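Local coordinates for NOL1/NOP2/sun family protein (Enterococcus faecium, PDB 3M4X) that probably transfers methyl groups from S-adenosylmethionine to carbon 5 of cytosines in 16S ribosomal RNA, at residues 15-19 with 237-241; 242-246 with 296-300; 329-333 with 377-382; 369-374 with 385-391; 419-425 with 438-444. One frame throughout, in Å; residues are numbered along the deposited sequence.

Interaction 1. Residues 15-19 with 237-241; sequences KYRLL and FAPEE
Tyr16 pushes the hydroxyl end of its ring against the chain at Phe237 and Ala238, and here the contact is tight. Its CG stands opposite the carbonyl carbon (chi1 -75°), which carries the ring off the helix and across the loop. Tyr16 and the side chain of Phe237 meet at about a right angle, with Tyr16 CZ 3.7 Å from Phe237 CB. Ala238 N comes to the edge of the Tyr16 ring, near its plane; although Tyr16 OH is only 2.9 Å from Ala238 N, the angle is too poor for a hydrogen bond. The hydroxyl instead makes a weak hydrogen bond to Glu188, whose carboxylate also takes Phe237 N. The contact joins helix 10-20, in the RsmF N-terminal domain, to the loop that follows strand 228-234 in the Rossmann-like methyltransferase domain. The Phe237 ring leads away from helix 10-20 and stands between the two domains, edge-to-face with Phe27 of helix 24-33 and against Trp286. Packing is looser around Lys15, which is partly exposed. Its long chain bends at the last torsion, and NZ lies 3.3 Å from Glu240 OE1 in a salt bridge that uses the syn lone pair of the carboxylate. The same NZ passes 3.6 Å from Pro239 CD. Leu19 touches the proline more lightly still, with Leu19 CG 4.4 Å from Pro239 CG.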
# COMPACT_ATOMS: atom_id res chain seq x y z
N LYS A 15 -31.63 -7.67 -10.03
CA LYS A 15 -30.49 -8.39 -10.59
C LYS A 15 -30.09 -9.51 -9.64
O LYS A 15 -29.97 -10.67 -10.05
CB LYS A 15 -29.32 -7.43 -10.83
CG LYS A 15 -28.08 -8.04 -11.50
CD LYS A 15 -27.13 -6.94 -11.97
CE LYS A 15 -25.96 -7.49 -12.79
NZ LYS A 15 -25.05 -8.32 -11.96
N TYR A 16 -29.91 -9.17 -8.37
CA TYR A 16 -29.41 -10.11 -7.38
C TYR A 16 -30.44 -11.06 -6.78
O TYR A 16 -30.08 -12.10 -6.24
CB TYR A 16 -28.59 -9.36 -6.30
CG TYR A 16 -27.23 -8.95 -6.83
CD1 TYR A 16 -27.02 -7.69 -7.36
CD2 TYR A 16 -26.16 -9.85 -6.83
CE1 TYR A 16 -25.77 -7.31 -7.87
CE2 TYR A 16 -24.90 -9.48 -7.34
CZ TYR A 16 -24.72 -8.21 -7.86
OH TYR A 16 -23.50 -7.82 -8.36
N ARG A 17 -31.72 -10.70 -6.88
CA ARG A 17 -32.79 -11.67 -6.64
C ARG A 17 -32.64 -12.84 -7.60
O ARG A 17 -32.62 -14.00 -7.19
CB ARG A 17 -34.16 -11.03 -6.86
CG ARG A 17 -34.67 -10.23 -5.71
CD ARG A 17 -36.18 -10.36 -5.59
NE ARG A 17 -36.71 -9.57 -4.48
CZ ARG A 17 -37.27 -8.38 -4.63
NH1 ARG A 17 -37.39 -7.84 -5.84
NH2 ARG A 17 -37.73 -7.72 -3.56
N LEU A 18 -32.52 -12.53 -8.88
CA LEU A 18 -32.31 -13.57 -9.90
C LEU A 18 -30.99 -14.34 -9.75
O LEU A 18 -30.96 -15.56 -9.91
CB LEU A 18 -32.41 -12.98 -11.31
CG LEU A 18 -33.80 -12.55 -11.78
CD1 LEU A 18 -33.71 -11.95 -13.17
CD2 LEU A 18 -34.77 -13.72 -11.76
N LEU A 19 -29.91 -13.62 -9.46
CA LEU A 19 -28.59 -14.26 -9.37
C LEU A 19 -28.47 -15.16 -8.16
O LEU A 19 -27.88 -16.24 -8.24
CB LEU A 19 -27.48 -13.20 -9.30
CG LEU A 19 -26.57 -12.89 -10.49
CD1 LEU A 19 -26.79 -13.81 -11.72
CD2 LEU A 19 -26.72 -11.42 -10.85
N PHE A 237 -19.83 -7.05 -6.60
CA PHE A 237 -20.34 -8.41 -6.65
C PHE A 237 -20.63 -8.88 -8.07
O PHE A 237 -20.78 -10.08 -8.32
CB PHE A 237 -21.63 -8.53 -5.81
CG PHE A 237 -21.46 -8.15 -4.36
CD1 PHE A 237 -22.02 -6.98 -3.86
CD2 PHE A 237 -20.72 -8.96 -3.51
CE1 PHE A 237 -21.85 -6.63 -2.53
CE2 PHE A 237 -20.54 -8.60 -2.18
CZ PHE A 237 -21.11 -7.44 -1.68
N ALA A 238 -20.71 -7.95 -9.01
CA ALA A 238 -21.16 -8.28 -10.36
C ALA A 238 -20.31 -9.34 -11.05
O ALA A 238 -19.08 -9.23 -11.09
CB ALA A 238 -21.25 -7.03 -11.23
N PRO A 239 -20.97 -10.38 -11.59
CA PRO A 239 -20.29 -11.35 -12.45
C PRO A 239 -19.57 -10.64 -13.58
O PRO A 239 -18.46 -11.04 -13.92
CB PRO A 239 -21.45 -12.19 -13.02
CG PRO A 239 -22.51 -12.12 -11.92
CD PRO A 239 -22.39 -10.73 -11.35
N GLU A 240 -20.19 -9.61 -14.14
CA GLU A 240 -19.61 -8.93 -15.30
C GLU A 240 -18.19 -8.43 -15.02
O GLU A 240 -17.38 -8.35 -15.92
CB GLU A 240 -20.51 -7.79 -15.80
CG GLU A 240 -21.87 -8.24 -16.36
CD GLU A 240 -22.89 -8.54 -15.27
OE1 GLU A 240 -22.57 -8.37 -14.07
OE2 GLU A 240 -24.03 -8.92 -15.60
N GLU A 241 -17.90 -8.12 -13.76
CA GLU A 241 -16.60 -7.57 -13.37
C GLU A 241 -15.67 -8.58 -12.69
O GLU A 241 -14.51 -8.29 -12.46
CB GLU A 241 -16.78 -6.36 -12.47
CG GLU A 241 -17.52 -5.24 -13.15
CD GLU A 241 -18.02 -4.22 -12.18
OE1 GLU A 241 -19.22 -4.27 -11.83
OE2 GLU A 241 -17.20 -3.37 -11.77

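Interaction 2. Residues 242-246 with 296-300; sequences NEEII and FVAKL
Asn242 lays its side chain flat on the ring of Phe296. The amide and ring planes are 6° apart, and the two side chains run past each other in opposite directions. Asn242 CB sits over the middle of the ring in a CH-pi contact, while the amide carbon CG of Asn242 lies 3.3 Å from Phe296 CG, near the root of the ring. Although Asn242 occupies the N-cap position, its side chain makes no capping bond; the amide lies against the ring instead. Glu243 adds less: its backbone N is 3.9 Å from Phe296 CZ. Its chain bends at chi2 (87°) and carries the carboxylate to a salt bridge with Arg284 and a hydrogen bond from Arg270 N. One helical turn after Asn242, Ile246 again faces the strand and divides its branches among three residues. Ile246 CG1 comes in the ring plane to the edge of Phe296, 3.7 Å from CZ; Ile246 CD1 is pressed to 3.5 Å from Ala298 CB, a tight fit; Ile246 CG2 reaches 4.2 Å to Leu300 CD2. Helix 243-252 thus covers one face of strand 295-302, the antiparallel strand that, as in other Rossmann-like methyltransferases, lies between strands 228-234 and 255-258. Ile245 turns to helix 205-222 beside it, and Val297 faces helix 95-101 from the other side of the sheet.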
# COMPACT_ATOMS: atom_id res chain seq x y z
N ASN A 242 -16.20 -9.75 -12.39
CA ASN A 242 -15.46 -10.77 -11.67
C ASN A 242 -15.23 -12.02 -12.52
O ASN A 242 -14.24 -12.10 -13.25
CB ASN A 242 -16.19 -11.13 -10.37
CG ASN A 242 -16.36 -9.92 -9.44
OD1 ASN A 242 -17.20 -9.94 -8.53
ND2 ASN A 242 -15.59 -8.87 -9.67
N GLU A 243 -16.12 -13.00 -12.42
CA GLU A 243 -15.95 -14.25 -13.18
C GLU A 243 -15.84 -14.03 -14.69
O GLU A 243 -15.17 -14.80 -15.38
CB GLU A 243 -17.08 -15.26 -12.91
CG GLU A 243 -17.11 -15.87 -11.52
CD GLU A 243 -17.87 -15.01 -10.51
OE1 GLU A 243 -18.27 -13.89 -10.87
OE2 GLU A 243 -18.07 -15.47 -9.36
N GLU A 244 -16.52 -13.02 -15.22
CA GLU A 244 -16.50 -12.82 -16.67
C GLU A 244 -15.17 -12.20 -17.10
O GLU A 244 -14.65 -12.55 -18.15
CB GLU A 244 -17.70 -12.00 -17.16
CG GLU A 244 -19.02 -12.76 -17.08
CD GLU A 244 -20.21 -11.98 -17.66
OE1 GLU A 244 -19.99 -11.11 -18.52
OE2 GLU A 244 -21.36 -12.25 -17.26
N ILE A 245 -14.61 -11.33 -16.26
CA ILE A 245 -13.26 -10.80 -16.46
C ILE A 245 -12.19 -11.90 -16.43
O ILE A 245 -11.31 -11.94 -17.29
CB ILE A 245 -12.92 -9.71 -15.42
CG1 ILE A 245 -13.60 -8.40 -15.80
CG2 ILE A 245 -11.41 -9.50 -15.35
CD1 ILE A 245 -13.27 -7.91 -17.21
N ILE A 246 -12.26 -12.80 -15.45
CA ILE A 246 -11.34 -13.93 -15.38
C ILE A 246 -11.47 -14.89 -16.59
O ILE A 246 -10.47 -15.42 -17.07
CB ILE A 246 -11.49 -14.72 -14.07
CG1 ILE A 246 -11.46 -13.77 -12.87
CG2 ILE A 246 -10.37 -15.75 -13.96
CD1 ILE A 246 -10.19 -12.95 -12.80
N PHE A 296 -13.93 -9.47 -4.52
CA PHE A 296 -13.60 -10.57 -5.40
C PHE A 296 -12.09 -10.54 -5.62
O PHE A 296 -11.53 -9.48 -5.86
CB PHE A 296 -14.34 -10.39 -6.74
CG PHE A 296 -14.00 -11.43 -7.76
CD1 PHE A 296 -14.59 -12.69 -7.72
CD2 PHE A 296 -13.12 -11.13 -8.80
CE1 PHE A 296 -14.29 -13.64 -8.68
CE2 PHE A 296 -12.81 -12.08 -9.76
CZ PHE A 296 -13.40 -13.33 -9.70
N VAL A 297 -11.43 -11.70 -5.53
CA VAL A 297 -10.01 -11.79 -5.84
C VAL A 297 -9.66 -13.03 -6.64
O VAL A 297 -10.21 -14.10 -6.41
CB VAL A 297 -9.12 -11.81 -4.57
CG1 VAL A 297 -7.65 -11.74 -4.98
CG2 VAL A 297 -9.44 -10.64 -3.71
N ALA A 298 -8.71 -12.88 -7.56
CA ALA A 298 -8.22 -14.00 -8.35
C ALA A 298 -6.70 -13.91 -8.53
O ALA A 298 -6.14 -12.81 -8.66
CB ALA A 298 -8.93 -14.02 -9.72
N LYS A 299 -6.03 -15.05 -8.50
CA LYS A 299 -4.59 -15.09 -8.78
C LYS A 299 -4.32 -15.93 -10.03
O LYS A 299 -4.80 -17.05 -10.13
CB LYS A 299 -3.81 -15.65 -7.59
CG LYS A 299 -2.31 -15.71 -7.83
CD LYS A 299 -1.53 -16.03 -6.55
CE LYS A 299 -1.84 -17.44 -6.07
NZ LYS A 299 -0.93 -17.91 -4.99
N LEU A 300 -3.55 -15.39 -10.96
CA LEU A 300 -3.23 -16.09 -12.20
C LEU A 300 -1.75 -16.09 -12.48
O LEU A 300 -1.03 -15.19 -12.04
CB LEU A 300 -3.96 -15.44 -13.39
CG LEU A 300 -5.48 -15.41 -13.22
CD1 LEU A 300 -5.96 -14.01 -12.81
CD2 LEU A 300 -6.17 -15.88 -14.50

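Interaction 3. Residues 329-333 with 377-382; sequences LWTEF and FKKNRF
Phe382 presents one ring face to the edge of Trp330 in an offset edge-to-face pair, with planes at 73° and centroids of the Phe382 ring and the six-membered indole ring 5.3 Å apart. Trp330 CE3 makes the closest touch of this pair, 3.5 Å from Phe382 CZ. The two side chains lie side by side and point the same way. Beside that contact, and on the same side of its ring plane, Phe382 sets CE2 over a face of Phe333, toward the rim and 3.7 Å from Phe333 CD2; these rings are oblique, with planes at 51°. Phe377 completes the group from the partner strand: Phe382 CD1 stands over its face, and Leu329 CB comes to its edge, 4.1 Å from Phe377 CE2. Leu329 also reaches along the strand end, where its CD2 is 3.6 Å from Arg381 N. The two strands, 372-378 and 381-384, form a hairpin closed by a type II turn from Lys378 to Arg381. Lys378 N bonds to Arg381 O at 2.7 Å, while the return bond is weak. Helix 324-336 lies across this hairpin, at the edge of the four-stranded antiparallel sheet of the first C-terminal domain, and Leu352 of the next strand extends the apolar surface. No hydrogen bond links 329-333 to 377-382, so this contact rests on aromatic and aliphatic groups, while Lys378, Lys379 and Arg381 start out away from the helix.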
# COMPACT_ATOMS: atom_id res chain seq x y z
N LEU A 329 29.39 16.52 2.40
CA LEU A 329 28.29 16.71 3.34
C LEU A 329 27.60 15.39 3.77
O LEU A 329 27.43 15.14 4.97
CB LEU A 329 27.26 17.69 2.76
CG LEU A 329 27.38 19.14 3.23
CD1 LEU A 329 28.83 19.55 3.36
CD2 LEU A 329 26.64 20.09 2.31
N TRP A 330 27.21 14.57 2.79
CA TRP A 330 26.47 13.34 3.09
C TRP A 330 27.32 12.33 3.82
O TRP A 330 26.84 11.59 4.68
CB TRP A 330 25.90 12.70 1.81
CG TRP A 330 25.56 11.23 1.94
CD1 TRP A 330 26.24 10.18 1.39
CD2 TRP A 330 24.46 10.65 2.68
NE1 TRP A 330 25.64 8.99 1.73
CE2 TRP A 330 24.55 9.25 2.52
CE3 TRP A 330 23.42 11.18 3.45
CZ2 TRP A 330 23.63 8.37 3.11
CZ3 TRP A 330 22.52 10.31 4.03
CH2 TRP A 330 22.62 8.92 3.86
N THR A 331 28.60 12.29 3.46
CA THR A 331 29.50 11.32 4.04
C THR A 331 29.69 11.63 5.52
O THR A 331 29.69 10.73 6.36
CB THR A 331 30.84 11.26 3.27
OG1 THR A 331 30.61 10.72 1.96
CG2 THR A 331 31.85 10.39 4.00
N GLU A 332 29.81 12.92 5.83
CA GLU A 332 29.90 13.34 7.22
C GLU A 332 28.70 12.78 7.96
O GLU A 332 28.86 11.94 8.86
CB GLU A 332 29.91 14.87 7.32
CG GLU A 332 30.74 15.54 6.25
CD GLU A 332 31.59 16.68 6.78
OE1 GLU A 332 31.35 17.12 7.92
OE2 GLU A 332 32.50 17.13 6.04
N PHE A 333 27.51 13.22 7.57
CA PHE A 333 26.29 12.80 8.25
C PHE A 333 26.19 11.28 8.37
O PHE A 333 25.93 10.75 9.45
CB PHE A 333 25.02 13.33 7.56
CG PHE A 333 23.75 12.76 8.13
CD1 PHE A 333 23.17 13.32 9.25
CD2 PHE A 333 23.18 11.62 7.59
CE1 PHE A 333 22.03 12.78 9.81
CE2 PHE A 333 22.04 11.07 8.13
CZ PHE A 333 21.47 11.65 9.25
N PHE A 377 19.84 18.92 0.90
CA PHE A 377 20.97 19.82 1.01
C PHE A 377 20.45 21.24 1.08
O PHE A 377 19.47 21.59 0.42
CB PHE A 377 21.88 19.67 -0.20
CG PHE A 377 22.50 18.31 -0.32
CD1 PHE A 377 22.07 17.42 -1.30
CD2 PHE A 377 23.54 17.92 0.52
CE1 PHE A 377 22.64 16.18 -1.43
CE2 PHE A 377 24.12 16.68 0.40
CZ PHE A 377 23.67 15.81 -0.58
N LYS A 378 21.09 22.07 1.90
CA LYS A 378 20.76 23.48 1.94
C LYS A 378 22.03 24.31 1.98
O LYS A 378 23.08 23.89 1.47
CB LYS A 378 19.84 23.81 3.12
CG LYS A 378 18.46 23.19 2.99
CD LYS A 378 17.45 23.84 3.93
CE LYS A 378 16.07 23.23 3.76
NZ LYS A 378 15.06 23.90 4.62
N LYS A 379 21.94 25.50 2.57
CA LYS A 379 23.08 26.38 2.71
C LYS A 379 24.21 25.70 3.48
O LYS A 379 24.18 25.61 4.71
CB LYS A 379 22.65 27.67 3.41
CG LYS A 379 21.15 27.70 3.71
CD LYS A 379 20.60 29.11 3.84
CE LYS A 379 19.08 29.09 3.95
NZ LYS A 379 18.49 30.45 3.90
N ASN A 380 25.20 25.21 2.74
CA ASN A 380 26.38 24.55 3.31
C ASN A 380 26.07 23.40 4.26
O ASN A 380 26.85 23.11 5.17
CB ASN A 380 27.26 25.58 4.03
CG ASN A 380 27.62 26.76 3.16
OD1 ASN A 380 27.68 26.66 1.93
ND2 ASN A 380 27.87 27.91 3.79
N ARG A 381 24.93 22.73 4.06
CA ARG A 381 24.49 21.72 5.01
C ARG A 381 23.64 20.61 4.38
O ARG A 381 22.97 20.82 3.36
CB ARG A 381 23.69 22.38 6.13
CG ARG A 381 22.42 23.04 5.62
CD ARG A 381 21.68 23.83 6.67
NE ARG A 381 20.53 24.51 6.07
CZ ARG A 381 19.82 25.45 6.66
NH1 ARG A 381 20.12 25.84 7.89
NH2 ARG A 381 18.79 26.01 6.03
N PHE A 382 23.68 19.44 5.00
CA PHE A 382 22.75 18.36 4.68
C PHE A 382 21.80 18.13 5.85
O PHE A 382 22.23 18.05 7.00
CB PHE A 382 23.50 17.07 4.37
CG PHE A 382 22.61 15.86 4.25
CD1 PHE A 382 22.01 15.55 3.04
CD2 PHE A 382 22.35 15.05 5.35
CE1 PHE A 382 21.17 14.44 2.93
CE2 PHE A 382 21.54 13.95 5.24
CZ PHE A 382 20.94 13.64 4.04

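Interaction 4. Residues 369-374 with 385-391; sequences RTGLHL and SYALALA
With chi1 at 66°, Ser385 OG is held between its own backbone N and carbonyl carbon, which turns the hydroxyl toward Leu388 N, from which it accepts at 3.1 Å, and toward His373 O, where the modelled bond is too short for its length to be trusted. The His373 ring, swung opposite its backbone N (chi1 178°), takes Ser385 CB over one face, 3.9 Å from the ring centroid. Ser385 N adds a backbone bond of 2.9 Å to Leu374 O. Apolar groups close the rest: Leu372 CD1 lies 3.9 Å from Ala391 CB, and Leu372 CD2 is 4.2 Å from Leu388 CD1, the two leucines crossing at about a right angle. Arg369 NH2 passes 3.8 Å from Ala387 CB on its way to a salt bridge with Glu151 of the methyltransferase domain. The arrangement is that of a serine N-cap, here starting helix 386-390 directly behind a beta-hairpin and tying it back to the first strand of that hairpin.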
# COMPACT_ATOMS: atom_id res chain seq x y z
N ARG A 369 7.80 9.67 -5.94
CA ARG A 369 8.70 9.19 -4.90
C ARG A 369 9.68 8.20 -5.49
O ARG A 369 9.28 7.21 -6.10
CB ARG A 369 7.88 8.56 -3.77
CG ARG A 369 8.70 8.15 -2.57
CD ARG A 369 7.87 8.21 -1.29
NE ARG A 369 8.68 8.82 -0.26
CZ ARG A 369 8.40 9.96 0.34
NH1 ARG A 369 7.29 10.61 0.05
NH2 ARG A 369 9.24 10.43 1.25
N THR A 370 10.97 8.46 -5.32
CA THR A 370 12.01 7.65 -5.96
C THR A 370 12.87 6.92 -4.94
O THR A 370 14.03 7.29 -4.72
CB THR A 370 12.91 8.53 -6.85
OG1 THR A 370 12.11 9.21 -7.82
CG2 THR A 370 13.94 7.69 -7.57
N GLY A 371 12.33 5.87 -4.33
CA GLY A 371 13.08 5.12 -3.33
C GLY A 371 13.04 5.77 -1.96
O GLY A 371 12.00 6.25 -1.50
N LEU A 372 14.18 5.78 -1.28
CA LEU A 372 14.23 6.35 0.06
C LEU A 372 14.77 7.77 0.00
O LEU A 372 15.90 8.00 -0.44
CB LEU A 372 15.07 5.49 1.01
CG LEU A 372 15.15 6.01 2.46
CD1 LEU A 372 13.78 5.98 3.15
CD2 LEU A 372 16.20 5.24 3.29
N HIS A 373 13.95 8.70 0.45
CA HIS A 373 14.36 10.09 0.60
C HIS A 373 15.26 10.23 1.83
O HIS A 373 14.80 10.10 2.97
CB HIS A 373 13.12 10.97 0.75
CG HIS A 373 13.42 12.41 0.95
ND1 HIS A 373 14.52 13.03 0.39
CD2 HIS A 373 12.76 13.38 1.63
CE1 HIS A 373 14.53 14.30 0.73
NE2 HIS A 373 13.47 14.54 1.49
N LEU A 374 16.55 10.49 1.61
CA LEU A 374 17.53 10.51 2.70
C LEU A 374 17.59 11.86 3.42
O LEU A 374 17.78 11.92 4.64
CB LEU A 374 18.92 10.13 2.19
CG LEU A 374 19.08 8.69 1.69
CD1 LEU A 374 20.42 8.49 1.03
CD2 LEU A 374 18.89 7.69 2.82
N SER A 385 16.08 13.36 6.54
CA SER A 385 14.64 13.47 6.28
C SER A 385 13.77 12.70 7.26
O SER A 385 14.22 11.79 7.97
CB SER A 385 14.34 12.94 4.89
OG SER A 385 14.60 11.55 4.86
N TYR A 386 12.49 13.08 7.27
CA TYR A 386 11.45 12.37 7.98
C TYR A 386 11.39 10.93 7.49
O TYR A 386 11.28 10.00 8.28
CB TYR A 386 10.13 13.08 7.70
CG TYR A 386 8.93 12.61 8.50
CD1 TYR A 386 8.93 12.65 9.88
CD2 TYR A 386 7.77 12.18 7.86
CE1 TYR A 386 7.84 12.25 10.62
CE2 TYR A 386 6.67 11.79 8.59
CZ TYR A 386 6.70 11.82 9.97
OH TYR A 386 5.61 11.43 10.71
N ALA A 387 11.50 10.74 6.18
CA ALA A 387 11.44 9.40 5.60
C ALA A 387 12.50 8.49 6.20
O ALA A 387 12.22 7.34 6.56
CB ALA A 387 11.57 9.46 4.07
N LEU A 388 13.73 9.00 6.30
CA LEU A 388 14.85 8.22 6.81
C LEU A 388 14.60 7.84 8.27
O LEU A 388 14.76 6.67 8.66
CB LEU A 388 16.16 9.01 6.66
CG LEU A 388 17.42 8.40 7.27
CD1 LEU A 388 17.61 6.97 6.81
CD2 LEU A 388 18.64 9.23 6.93
N ALA A 389 14.20 8.81 9.08
CA ALA A 389 13.80 8.54 10.45
C ALA A 389 12.82 7.37 10.54
O ALA A 389 13.03 6.43 11.31
CB ALA A 389 13.19 9.79 11.10
N LEU A 390 11.76 7.43 9.74
CA LEU A 390 10.69 6.42 9.78
C LEU A 390 11.01 5.09 9.08
O LEU A 390 10.24 4.14 9.18
CB LEU A 390 9.39 7.00 9.22
CG LEU A 390 8.53 7.68 10.30
CD1 LEU A 390 9.29 8.81 11.00
CD2 LEU A 390 7.22 8.19 9.74
N ALA A 391 12.16 5.02 8.40
CA ALA A 391 12.64 3.76 7.82
C ALA A 391 13.75 3.13 8.65
O ALA A 391 14.37 2.15 8.23
CB ALA A 391 13.14 3.99 6.40

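Interaction 5. Residues 419-425 with 438-444; sequences RDGNQGW and GKQVKGT
Lys439 runs its extended aliphatic chain over one face of the Trp425 indole, CG standing 4.0 Å from the centroid of the six-membered ring in a CH-pi contact. Trp425 and Lys439 are a non-hydrogen-bonded antiparallel pair with both side chains on the same face of the sheet; Phe448 meets the indole edge-to-face. One step along, Gly424 and Gln440 form the hydrogen-bonded pair: Gly424 N lies 2.9 Å from Gln440 O, and Gln440 N is 2.8 Å from Gly424 O. Gln423 and Gly424 both face Gln440, a classic beta bulge. Gln440, with CG opposite the backbone N (chi1 -178°), sends its amide into the curve of the 419-425 loop. There OE1 accepts from Gln423 N at 2.9 Å, from above the carbonyl plane, and NE2 donates to Arg419 O at 3.0 Å (157°). Beyond the strand, Asn422 OD1 takes Lys442 N at 2.8 Å, Gly443 N bonds to Gly421 O, and Gly443 O receives Arg419 N. The Arg419 guanidinium turns off to Pro402 O and Glu407. This region belongs to the PUA-like, probably RNA-binding domain. Because the buried Gln440 amide bonds at both ends to backbone groups, it ties Arg419 to Gln423 across the loop and, with the bonds of Asn422, Gly421 and Arg419 to 442-443, makes this a largely polar attachment.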
# COMPACT_ATOMS: atom_id res chain seq x y z
N ARG A 419 16.40 19.44 26.22
CA ARG A 419 17.17 18.27 26.64
C ARG A 419 18.66 18.61 26.71
O ARG A 419 19.28 18.99 25.70
CB ARG A 419 16.93 17.07 25.71
CG ARG A 419 17.65 15.81 26.18
CD ARG A 419 16.96 15.17 27.38
NE ARG A 419 15.94 14.22 26.93
CZ ARG A 419 14.66 14.52 26.71
NH1 ARG A 419 14.22 15.75 26.91
NH2 ARG A 419 13.82 13.58 26.30
N ASP A 420 19.24 18.47 27.89
CA ASP A 420 20.64 18.81 28.08
C ASP A 420 21.54 18.08 27.10
O ASP A 420 21.44 16.86 26.94
CB ASP A 420 21.07 18.50 29.51
CG ASP A 420 20.55 19.51 30.50
OD1 ASP A 420 19.77 20.40 30.10
OD2 ASP A 420 20.95 19.42 31.69
N GLY A 421 22.41 18.84 26.43
CA GLY A 421 23.37 18.27 25.50
C GLY A 421 23.44 19.03 24.18
O GLY A 421 22.65 19.96 23.94
N ASN A 422 24.37 18.60 23.32
CA ASN A 422 24.68 19.31 22.07
C ASN A 422 25.02 18.34 20.93
O ASN A 422 25.98 18.54 20.18
CB ASN A 422 25.85 20.29 22.28
CG ASN A 422 25.97 21.30 21.15
OD1 ASN A 422 24.96 21.81 20.65
ND2 ASN A 422 27.20 21.58 20.73
N GLN A 423 24.21 17.30 20.80
CA GLN A 423 24.58 16.14 20.00
C GLN A 423 24.26 16.28 18.50
O GLN A 423 24.66 15.45 17.70
CB GLN A 423 23.91 14.90 20.60
CG GLN A 423 24.52 13.57 20.21
CD GLN A 423 26.02 13.51 20.43
OE1 GLN A 423 26.56 14.04 21.41
NE2 GLN A 423 26.71 12.84 19.52
N GLY A 424 23.56 17.34 18.11
CA GLY A 424 23.24 17.52 16.70
C GLY A 424 22.06 16.65 16.27
O GLY A 424 21.10 16.49 17.03
N TRP A 425 22.13 16.10 15.06
CA TRP A 425 21.03 15.30 14.50
C TRP A 425 20.76 14.06 15.33
O TRP A 425 21.64 13.24 15.54
CB TRP A 425 21.33 14.89 13.06
CG TRP A 425 21.39 16.06 12.18
CD1 TRP A 425 22.50 16.61 11.59
CD2 TRP A 425 20.28 16.88 11.80
NE1 TRP A 425 22.14 17.72 10.86
CE2 TRP A 425 20.78 17.90 10.97
CE3 TRP A 425 18.91 16.84 12.07
CZ2 TRP A 425 19.96 18.88 10.41
CZ3 TRP A 425 18.09 17.81 11.51
CH2 TRP A 425 18.62 18.81 10.70
N GLY A 438 15.15 15.16 15.42
CA GLY A 438 15.35 16.45 16.05
C GLY A 438 16.80 16.85 15.85
O GLY A 438 17.62 16.03 15.42
N LYS A 439 17.14 18.09 16.16
CA LYS A 439 18.53 18.49 16.15
C LYS A 439 18.88 19.19 17.46
O LYS A 439 18.53 20.34 17.70
CB LYS A 439 18.86 19.37 14.93
CG LYS A 439 20.37 19.53 14.70
CD LYS A 439 20.68 20.68 13.77
CE LYS A 439 22.17 20.77 13.52
NZ LYS A 439 22.51 21.92 12.66
N GLN A 440 19.58 18.46 18.32
CA GLN A 440 19.90 18.96 19.64
C GLN A 440 21.05 19.97 19.59
O GLN A 440 22.21 19.62 19.35
CB GLN A 440 20.24 17.80 20.56
CG GLN A 440 20.56 18.23 21.99
CD GLN A 440 21.12 17.09 22.78
OE1 GLN A 440 21.92 16.31 22.27
NE2 GLN A 440 20.69 16.96 24.03
N VAL A 441 20.70 21.24 19.81
CA VAL A 441 21.65 22.33 19.70
C VAL A 441 21.65 23.14 20.99
O VAL A 441 20.74 23.94 21.23
CB VAL A 441 21.29 23.26 18.53
CG1 VAL A 441 22.41 24.30 18.32
CG2 VAL A 441 21.06 22.46 17.26
N LYS A 442 22.65 22.91 21.83
CA LYS A 442 22.83 23.68 23.05
C LYS A 442 21.68 23.54 24.05
O LYS A 442 21.20 24.54 24.62
CB LYS A 442 23.07 25.16 22.71
CG LYS A 442 24.41 25.71 23.18
CD LYS A 442 25.53 25.46 22.19
CE LYS A 442 26.80 26.19 22.62
NZ LYS A 442 27.95 26.05 21.68
N GLY A 443 21.23 22.31 24.27
CA GLY A 443 20.31 22.02 25.36
C GLY A 443 18.84 22.04 24.97
O GLY A 443 17.97 21.71 25.76
N THR A 444 18.57 22.47 23.74
CA THR A 444 17.21 22.43 23.25
C THR A 444 17.15 21.65 21.94
O THR A 444 17.96 21.85 21.04
CB THR A 444 16.61 23.83 23.03
OG1 THR A 444 16.98 24.31 21.73
CG2 THR A 444 17.08 24.80 24.11

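Interactions 1 and 2 follow each other along the methyltransferase part of the chain and touch: Pro239 O lies 3.1 Å from Glu244 N, a probable hydrogen bond, so the loop bound by the N-terminal helix runs straight into helix 243-252. The other three lie across the chain's centre, interactions 2 and 3 being about 51 Å apart between centres. Interactions 3 and 4 share strand 372-378 and meet where Trp330 CH2 packs 3.6 Å from Leu374 CD1. Interaction 3 also touches interaction 5, Phe333 CE1 lying 3.9 Å from Trp425 CB, which joins the first C-terminal domain to the PUA-like one. Interactions 4 and 5 stay about 7 Å apart at their nearest atoms.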